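Local coordinates for protein YcaO (Methanopyrus kandleri, PDB 6CIB) that binds ADP and magnesium and is probably an ATP-dependent YcaO enzyme that takes part in thioamidation of the peptide backbone, at residues L184-G188 and E189-L193; S196-E200 and V201-E205; P282-L285 and K286-R290. All blocks are in the same frame, centred on the assembly; numbering follows the deposited sequence.

Overall arrangement
All three contacts are local, each joining neighbours in one continuous piece of chain. Interactions 1 and 2 sit at the two ends of helix 188-198: interaction 1 covers the entry from strand 183-185, and interaction 2 the exit into strand 203-209. Their centres are about 13 Å apart, and they meet through a salt bridge from Glu192 OE2 to Arg199 NH2, 2.9 Å. Interaction 3, in helix 282-288, has its centre about 17 Å from that of interaction 2 (nearest atoms about 5 Å) and about 25 Å from that of interaction 1. Interactions 1 and 3 lie away from the nucleotide site; in interaction 2 the Leu197 side chain is about 9 Å from that of ADP-binding Lys64 and about 14 Å from ADP, and the Glu200 side chain about 12 Å from oxamic acid.

Interaction 1 of 3, residues L184-G188 and E189-L193; sequences LEVHG and ELEEL
Val186 and Glu191 cross at an angle where strand 183-185 turns into helix 188-198, a strand-to-helix junction in which the first helical turn directly follows the loop at Val186 and His187. The methyl CG2 of Val186 does the touching on the loop side, lying 3.5 Å from Glu191 OE1 and near the backbone N of the same glutamate. From the helix, Glu191 has CG anti to its N (chi1 176°) and then bends at chi2, which folds the chain back over Val186: its CB packs 3.5 Å from Val186 O, and the carboxylate arrives beside the valine methyl. Val186 CB and Leu190 CB are 4.3 Å apart, a looser apolar pair.

OE1 of Glu191 is tied back to the loop through a water, which donates to it and accepts from Val186 N. The other oxygen, OE2, forms salt bridges with Arg194 and Arg195, so both carboxylate oxygens have partners, which probably restricts the group's rotation.

The backbone evidence for the helix start is graded. From the helix His187 O receives two weak bonds, from Leu190 N and Glu191 N; a second water also donates to it and accepts from Leu190 N. Gly188, at a positive phi of 53°, makes the turn. The firm bond follows it: Glu192 N reaches Gly188 O at 3.0 Å, in the carbonyl plane, with an N-H...O angle of 154°.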
loop_
_atom_site.group_PDB
_atom_site.type_symbol
_atom_site.label_atom_id
_atom_site.label_comp_id
_atom_site.label_asym_id
_atom_site.label_seq_id
_atom_site.Cartn_x
_atom_site.Cartn_y
_atom_site.Cartn_z
ATOM N N LEU A 184 19.220 -3.359 -5.861
ATOM C CA LEU A 184 18.612 -4.132 -6.943
ATOM C C LEU A 184 18.922 -3.511 -8.307
ATOM O O LEU A 184 18.579 -2.353 -8.559
ATOM C CB LEU A 184 17.101 -4.312 -6.735
ATOM C CG LEU A 184 16.353 -5.062 -7.848
ATOM C CD1 LEU A 184 16.586 -6.576 -7.818
ATOM C CD2 LEU A 184 14.874 -4.748 -7.767
ATOM N N GLU A 185 19.559 -4.304 -9.170
ATOM C CA GLU A 185 20.014 -3.860 -10.491
ATOM C C GLU A 185 18.960 -4.213 -11.543
ATOM O O GLU A 185 18.500 -5.353 -11.602
ATOM C CB GLU A 185 21.364 -4.508 -10.826
ATOM C CG GLU A 185 22.372 -3.603 -11.527
ATOM C CD GLU A 185 23.390 -2.969 -10.579
ATOM O OE1 GLU A 185 23.835 -3.638 -9.618
ATOM O OE2 GLU A 185 23.767 -1.795 -10.802
ATOM N N VAL A 186 18.571 -3.221 -12.344
ATOM C CA VAL A 186 17.511 -3.356 -13.366
ATOM C C VAL A 186 18.029 -2.944 -14.746
ATOM O O VAL A 186 19.071 -2.293 -14.848
ATOM C CB VAL A 186 16.235 -2.531 -13.020
ATOM C CG1 VAL A 186 15.525 -3.096 -11.797
ATOM C CG2 VAL A 186 16.559 -1.053 -12.823
ATOM N N HIS A 187 17.289 -3.314 -15.792
ATOM C CA HIS A 187 17.668 -3.053 -17.192
ATOM C C HIS A 187 16.489 -2.512 -17.999
ATOM O O HIS A 187 15.372 -2.388 -17.472
ATOM C CB HIS A 187 18.201 -4.335 -17.847
ATOM C CG HIS A 187 19.216 -5.051 -17.017
ATOM N ND1 HIS A 187 18.910 -6.174 -16.277
ATOM C CD2 HIS A 187 20.522 -4.783 -16.772
ATOM C CE1 HIS A 187 19.988 -6.578 -15.627
ATOM N NE2 HIS A 187 20.980 -5.751 -15.911
ATOM N N GLY A 188 16.753 -2.186 -19.268
ATOM C CA GLY A 188 15.728 -1.770 -20.230
ATOM C C GLY A 188 14.858 -0.620 -19.756
ATOM O O GLY A 188 15.368 0.390 -19.272
ATOM N N GLU A 189 13.544 -0.804 -19.864
ATOM C CA GLU A 189 12.564 0.249 -19.562
ATOM C C GLU A 189 12.537 0.692 -18.091
ATOM O O GLU A 189 12.353 1.880 -17.801
ATOM C CB GLU A 189 11.170 -0.171 -20.028
ATOM C CG GLU A 189 10.975 -0.068 -21.540
ATOM C CD GLU A 189 9.569 -0.428 -21.993
ATOM O OE1 GLU A 189 8.645 -0.465 -21.152
ATOM O OE2 GLU A 189 9.380 -0.677 -23.205
ATOM N N LEU A 190 12.733 -0.248 -17.172
ATOM C CA LEU A 190 12.769 0.094 -15.743
ATOM C C LEU A 190 13.996 0.918 -15.387
ATOM O O LEU A 190 13.891 1.890 -14.633
ATOM C CB LEU A 190 12.647 -1.147 -14.852
ATOM C CG LEU A 190 11.251 -1.782 -14.789
ATOM C CD1 LEU A 190 11.346 -3.172 -14.190
ATOM C CD2 LEU A 190 10.261 -0.927 -14.005
ATOM N N GLU A 191 15.147 0.542 -15.950
ATOM C CA GLU A 191 16.381 1.318 -15.783
ATOM C C GLU A 191 16.268 2.726 -16.378
ATOM O O GLU A 191 16.751 3.689 -15.779
ATOM C CB GLU A 191 17.601 0.556 -16.338
ATOM C CG GLU A 191 18.951 1.293 -16.317
ATOM C CD GLU A 191 19.438 1.755 -14.941
ATOM O OE1 GLU A 191 18.948 1.272 -13.889
ATOM O OE2 GLU A 191 20.347 2.616 -14.910
ATOM N N GLU A 192 15.613 2.838 -17.531
ATOM C CA GLU A 192 15.411 4.144 -18.159
ATOM C C GLU A 192 14.489 5.047 -17.331
ATOM O O GLU A 192 14.759 6.248 -17.186
ATOM C CB GLU A 192 14.937 4.015 -19.617
ATOM C CG GLU A 192 15.079 5.298 -20.446
ATOM C CD GLU A 192 16.343 6.110 -20.130
ATOM O OE1 GLU A 192 17.470 5.608 -20.367
ATOM O OE2 GLU A 192 16.208 7.261 -19.640
ATOM N N LEU A 193 13.428 4.457 -16.773
ATOM C CA LEU A 193 12.546 5.180 -15.852
ATOM C C LEU A 193 13.297 5.680 -14.604
ATOM O O LEU A 193 13.181 6.855 -14.249
ATOM C CB LEU A 193 11.321 4.336 -15.469
ATOM C CG LEU A 193 10.352 4.860 -14.393
ATOM C CD1 LEU A 193 9.848 6.270 -14.683
ATOM C CD2 LEU A 193 9.187 3.900 -14.214
HETATM O O HOH W 1 19.792 -0.467 -12.047
HETATM O O HOH W 2 12.707 -3.197 -17.554
#

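Interaction 2 of 3, residues S196-E200 and V201-E205; sequences SLERE and VGRVE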
loop_
_atom_site.group_PDB
_atom_site.type_symbol
_atom_site.label_atom_id
_atom_site.label_comp_id
_atom_site.label_asym_id
_atom_site.label_seq_id
_atom_site.Cartn_x
_atom_site.Cartn_y
_atom_site.Cartn_z
ATOM N N SER A 196 15.455 8.455 -15.609
ATOM C CA SER A 196 14.618 9.595 -15.948
ATOM C C SER A 196 14.125 10.324 -14.687
ATOM O O SER A 196 14.137 11.563 -14.630
ATOM C CB SER A 196 13.456 9.158 -16.838
ATOM O OG SER A 196 12.869 10.278 -17.459
ATOM N N LEU A 197 13.721 9.554 -13.677
ATOM C CA LEU A 197 13.369 10.124 -12.369
ATOM C C LEU A 197 14.565 10.702 -11.637
ATOM O O LEU A 197 14.428 11.702 -10.936
ATOM C CB LEU A 197 12.632 9.111 -11.482
ATOM C CG LEU A 197 11.153 8.867 -11.809
ATOM C CD1 LEU A 197 10.615 7.724 -10.958
ATOM C CD2 LEU A 197 10.301 10.118 -11.618
ATOM N N GLU A 198 15.729 10.076 -11.818
ATOM C CA GLU A 198 16.998 10.553 -11.242
ATOM C C GLU A 198 17.394 11.943 -11.737
ATOM O O GLU A 198 17.947 12.734 -10.979
ATOM C CB GLU A 198 18.121 9.550 -11.492
ATOM C CG GLU A 198 19.385 9.821 -10.697
ATOM C CD GLU A 198 20.353 8.664 -10.748
ATOM O OE1 GLU A 198 20.955 8.446 -11.818
ATOM O OE2 GLU A 198 20.511 7.973 -9.720
ATOM N N ARG A 199 17.077 12.237 -12.995
ATOM C CA ARG A 199 17.280 13.570 -13.563
ATOM C C ARG A 199 16.498 14.682 -12.846
ATOM O O ARG A 199 16.847 15.851 -12.978
ATOM C CB ARG A 199 16.983 13.560 -15.067
ATOM C CG ARG A 199 18.199 13.187 -15.903
ATOM C CD ARG A 199 17.900 13.139 -17.395
ATOM N NE ARG A 199 18.024 11.774 -17.905
ATOM C CZ ARG A 199 17.034 11.049 -18.418
ATOM N NH1 ARG A 199 15.808 11.547 -18.532
ATOM N NH2 ARG A 199 17.277 9.817 -18.830
ATOM N N GLU A 200 15.466 14.304 -12.079
ATOM C CA GLU A 200 14.655 15.245 -11.296
ATOM C C GLU A 200 15.277 15.596 -9.946
ATOM O O GLU A 200 15.035 16.681 -9.405
ATOM C CB GLU A 200 13.249 14.680 -11.057
ATOM C CG GLU A 200 12.389 14.523 -12.296
ATOM C CD GLU A 200 12.175 15.829 -13.039
ATOM O OE1 GLU A 200 11.716 16.817 -12.419
ATOM O OE2 GLU A 200 12.472 15.857 -14.253
ATOM N N VAL A 201 16.058 14.667 -9.401
ATOM C CA VAL A 201 16.700 14.831 -8.091
ATOM C C VAL A 201 18.212 14.651 -8.247
ATOM O O VAL A 201 18.765 15.016 -9.285
ATOM C CB VAL A 201 16.070 13.894 -7.015
ATOM C CG1 VAL A 201 14.702 14.412 -6.584
ATOM C CG2 VAL A 201 15.969 12.450 -7.509
ATOM N N GLY A 202 18.891 14.120 -7.233
ATOM C CA GLY A 202 20.315 13.816 -7.349
ATOM C C GLY A 202 20.540 12.361 -7.705
ATOM O O GLY A 202 21.235 12.053 -8.681
ATOM N N ARG A 203 19.948 11.471 -6.905
ATOM C CA ARG A 203 20.073 10.029 -7.080
ATOM C C ARG A 203 18.755 9.306 -6.805
ATOM O O ARG A 203 17.977 9.718 -5.941
ATOM C CB ARG A 203 21.177 9.457 -6.175
ATOM C CG ARG A 203 22.595 9.854 -6.565
ATOM C CD ARG A 203 23.514 8.648 -6.636
ATOM N NE ARG A 203 23.984 8.225 -5.318
ATOM C CZ ARG A 203 24.615 7.079 -5.066
ATOM N NH1 ARG A 203 24.858 6.206 -6.043
ATOM N NH2 ARG A 203 25.000 6.799 -3.826
ATOM N N VAL A 204 18.510 8.232 -7.555
ATOM C CA VAL A 204 17.411 7.312 -7.264
ATOM C C VAL A 204 18.009 5.921 -7.113
ATOM O O VAL A 204 18.570 5.372 -8.060
ATOM C CB VAL A 204 16.285 7.338 -8.331
ATOM C CG1 VAL A 204 15.246 6.255 -8.042
ATOM C CG2 VAL A 204 15.603 8.700 -8.379
ATOM N N GLU A 205 17.872 5.364 -5.915
ATOM C CA GLU A 205 18.494 4.090 -5.550
ATOM C C GLU A 205 17.434 3.012 -5.345
ATOM O O GLU A 205 16.424 3.261 -4.685
ATOM C CB GLU A 205 19.297 4.260 -4.262
ATOM C CG GLU A 205 20.491 5.200 -4.346
ATOM C CD GLU A 205 21.722 4.521 -4.907
ATOM O OE1 GLU A 205 22.117 3.456 -4.379
ATOM O OE2 GLU A 205 22.295 5.054 -5.880
HETATM O O HOH W 3 20.796 13.620 -11.176
#
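Glu198 sends its flat carboxylate across to the start of strand 203-209, where Val204 N meets OE2 at 3.0 Å on the anti lone pair, the side away from OE1; the N-H...O angle of 168° makes this bond nearly straight. Of the two guanidinium groups, that of Arg199 has Ser196 CA over one face, toward the rim, while NH2 forms a salt bridge with Glu192. Arg203 has the carboxylate carbon CD of Glu205 over one face, again toward the rim; its NH1 lies 2.8 Å from Glu205 OE2, but that oxygen is well out of the guanidinium plane, so the pairing is one of charge alone.

This is a helix-to-strand connection through a type I beta turn, Glu198 to Val201, closed by Val201 N to Glu198 O at 3.1 Å with the donor above the carbonyl plane. The backbones of Gly202 and Arg203 both bond to that of Glu224 on strand 217-224, which makes a classic beta bulge. Glu198 spans the turn because CG is anti to N (chi1 -168°) and the chain stays extended: CG passes 3.5 Å from Gly202 O. Val204 CG2 packs 3.7 Å from Glu198 CA and also meets Leu197 CB.

Arg194 forms a salt bridge with Glu198 OE2 and a hydrogen bond with Val204 O. OE2 thus has both a backbone N-H and a cationic partner, which would probably stabilise its negative charge and hold the carboxylate across the turn.

Interaction 3 of 3, residues P282-L285 and K286-R290; sequences PERL and KRLNR
Lys286 and Glu283 run alongside one another in the same direction on helix 282-288, three residues apart on a short surface helix. From the backbone, Lys286 CB packs 3.3 Å from Glu283 O, and CG passes near Pro282 O. CD then runs along the glutamate, 3.4 Å from its OE2, and CE continues beside the same oxygen. At the tip, NZ is 4.0 Å from Glu283 OE2, a long salt bridge; the bend at chi3 (82°) leads the ammonium to Glu224, with which it forms another salt bridge. The glutamate therefore meets mostly the aliphatic part of the lysine.

Glu283 CG also lies 3.3 Å from Arg287 NH1. The carboxylate and guanidinium planes stand 72° apart; OE2 is beyond salt-bridge range of NH1 and well out of the guanidinium plane, so any attraction is probably one of charge alone. One residue further along, Arg284 and Leu288 cross, with CG of the arginine against CG and CD1 of the leucine.

The backbone pattern is alpha-helical: Lys286 N bonds to Pro282 O, Arg287 N to Glu283 O and Leu288 N to Arg284 O. Asn289, the first residue to leave helical torsions, precedes helix 290-293 and closes the C-terminal end by gripping Leu285 O twice, weakly by its N and also by its side-chain amide. Replacing Asn289 by an alanine would probably cost Leu285 O its amide donor and open a gap beside Leu285 CD1. That methyl lies 3.4 Å from Asn289 ND2, which itself reaches Leu285 O at 3.2 Å with an N-H...O angle of 154°, the acceptor close to the amide plane.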
loop_
_atom_site.group_PDB
_atom_site.type_symbol
_atom_site.label_atom_id
_atom_site.label_comp_id
_atom_site.label_asym_id
_atom_site.label_seq_id
_atom_site.Cartn_x
_atom_site.Cartn_y
_atom_site.Cartn_z
ATOM N N PRO A 282 20.462 17.604 3.875
ATOM C CA PRO A 282 20.474 16.364 3.075
ATOM C C PRO A 282 21.515 15.338 3.537
ATOM O O PRO A 282 21.205 14.140 3.597
ATOM C CB PRO A 282 20.790 16.852 1.654
ATOM C CG PRO A 282 20.306 18.265 1.628
ATOM C CD PRO A 282 20.519 18.806 3.009
ATOM N N GLU A 283 22.720 15.803 3.878
ATOM C CA GLU A 283 23.790 14.885 4.292
ATOM C C GLU A 283 23.545 14.251 5.670
ATOM O O GLU A 283 23.910 13.088 5.890
ATOM C CB GLU A 283 25.171 15.549 4.205
ATOM C CG GLU A 283 26.334 14.575 3.985
ATOM C CD GLU A 283 26.248 13.761 2.694
ATOM O OE1 GLU A 283 26.070 14.351 1.604
ATOM O OE2 GLU A 283 26.371 12.517 2.768
ATOM N N ARG A 284 22.921 15.000 6.579
ATOM C CA ARG A 284 22.515 14.424 7.865
ATOM C C ARG A 284 21.354 13.428 7.734
ATOM O O ARG A 284 21.331 12.410 8.435
ATOM C CB ARG A 284 22.208 15.484 8.934
ATOM C CG ARG A 284 21.671 14.859 10.217
ATOM C CD ARG A 284 22.387 15.300 11.469
ATOM N NE ARG A 284 23.686 14.650 11.681
ATOM C CZ ARG A 284 23.994 13.847 12.706
ATOM N NH1 ARG A 284 23.106 13.556 13.654
ATOM N NH2 ARG A 284 25.211 13.330 12.783
ATOM N N LEU A 285 20.398 13.722 6.852
ATOM C CA LEU A 285 19.324 12.759 6.578
ATOM C C LEU A 285 19.913 11.429 6.112
ATOM O O LEU A 285 19.528 10.377 6.626
ATOM C CB LEU A 285 18.272 13.314 5.605
ATOM C CG LEU A 285 16.977 12.489 5.442
ATOM C CD1 LEU A 285 16.303 12.144 6.767
ATOM C CD2 LEU A 285 16.005 13.181 4.494
ATOM N N LYS A 286 20.873 11.500 5.185
ATOM C CA LYS A 286 21.661 10.342 4.732
ATOM C C LYS A 286 22.285 9.556 5.887
ATOM O O LYS A 286 22.173 8.329 5.928
ATOM C CB LYS A 286 22.784 10.782 3.782
ATOM C CG LYS A 286 22.467 10.688 2.305
ATOM C CD LYS A 286 23.710 10.918 1.454
ATOM C CE LYS A 286 24.559 9.661 1.310
ATOM N NZ LYS A 286 25.402 9.717 0.083
ATOM N N ARG A 287 22.942 10.272 6.804
ATOM C CA ARG A 287 23.610 9.665 7.963
ATOM C C ARG A 287 22.657 9.010 8.954
ATOM O O ARG A 287 22.978 7.958 9.513
ATOM C CB ARG A 287 24.505 10.679 8.683
ATOM C CG ARG A 287 25.915 10.702 8.129
ATOM C CD ARG A 287 26.826 11.657 8.881
ATOM N NE ARG A 287 28.152 11.650 8.268
ATOM C CZ ARG A 287 28.542 12.452 7.276
ATOM N NH1 ARG A 287 27.721 13.369 6.772
ATOM N NH2 ARG A 287 29.770 12.339 6.788
ATOM N N LEU A 288 21.495 9.632 9.166
ATOM C CA LEU A 288 20.433 9.045 9.988
ATOM C C LEU A 288 19.790 7.819 9.326
ATOM O O LEU A 288 19.192 6.981 10.012
ATOM C CB LEU A 288 19.373 10.098 10.350
ATOM C CG LEU A 288 19.771 11.282 11.248
ATOM C CD1 LEU A 288 18.617 12.276 11.338
ATOM C CD2 LEU A 288 20.221 10.848 12.639
ATOM N N ASN A 289 19.945 7.712 8.005
ATOM C CA ASN A 289 19.365 6.621 7.224
ATOM C C ASN A 289 20.409 5.799 6.464
ATOM O O ASN A 289 20.178 5.368 5.327
ATOM C CB ASN A 289 18.279 7.170 6.298
ATOM C CG ASN A 289 17.013 7.503 7.045
ATOM O OD1 ASN A 289 16.259 6.613 7.420
ATOM N ND2 ASN A 289 16.775 8.784 7.277
ATOM N N ARG A 290 21.543 5.567 7.131
ATOM C CA ARG A 290 22.695 4.824 6.594
ATOM C C ARG A 290 22.354 3.438 6.048
ATOM O O ARG A 290 22.956 2.995 5.070
ATOM C CB ARG A 290 23.788 4.695 7.663
ATOM C CG ARG A 290 24.695 5.914 7.797
ATOM C CD ARG A 290 25.669 5.796 8.969
ATOM N NE ARG A 290 26.734 4.827 8.699
ATOM C CZ ARG A 290 26.788 3.586 9.188
ATOM N NH1 ARG A 290 25.842 3.127 10.004
ATOM N NH2 ARG A 290 27.801 2.793 8.859
#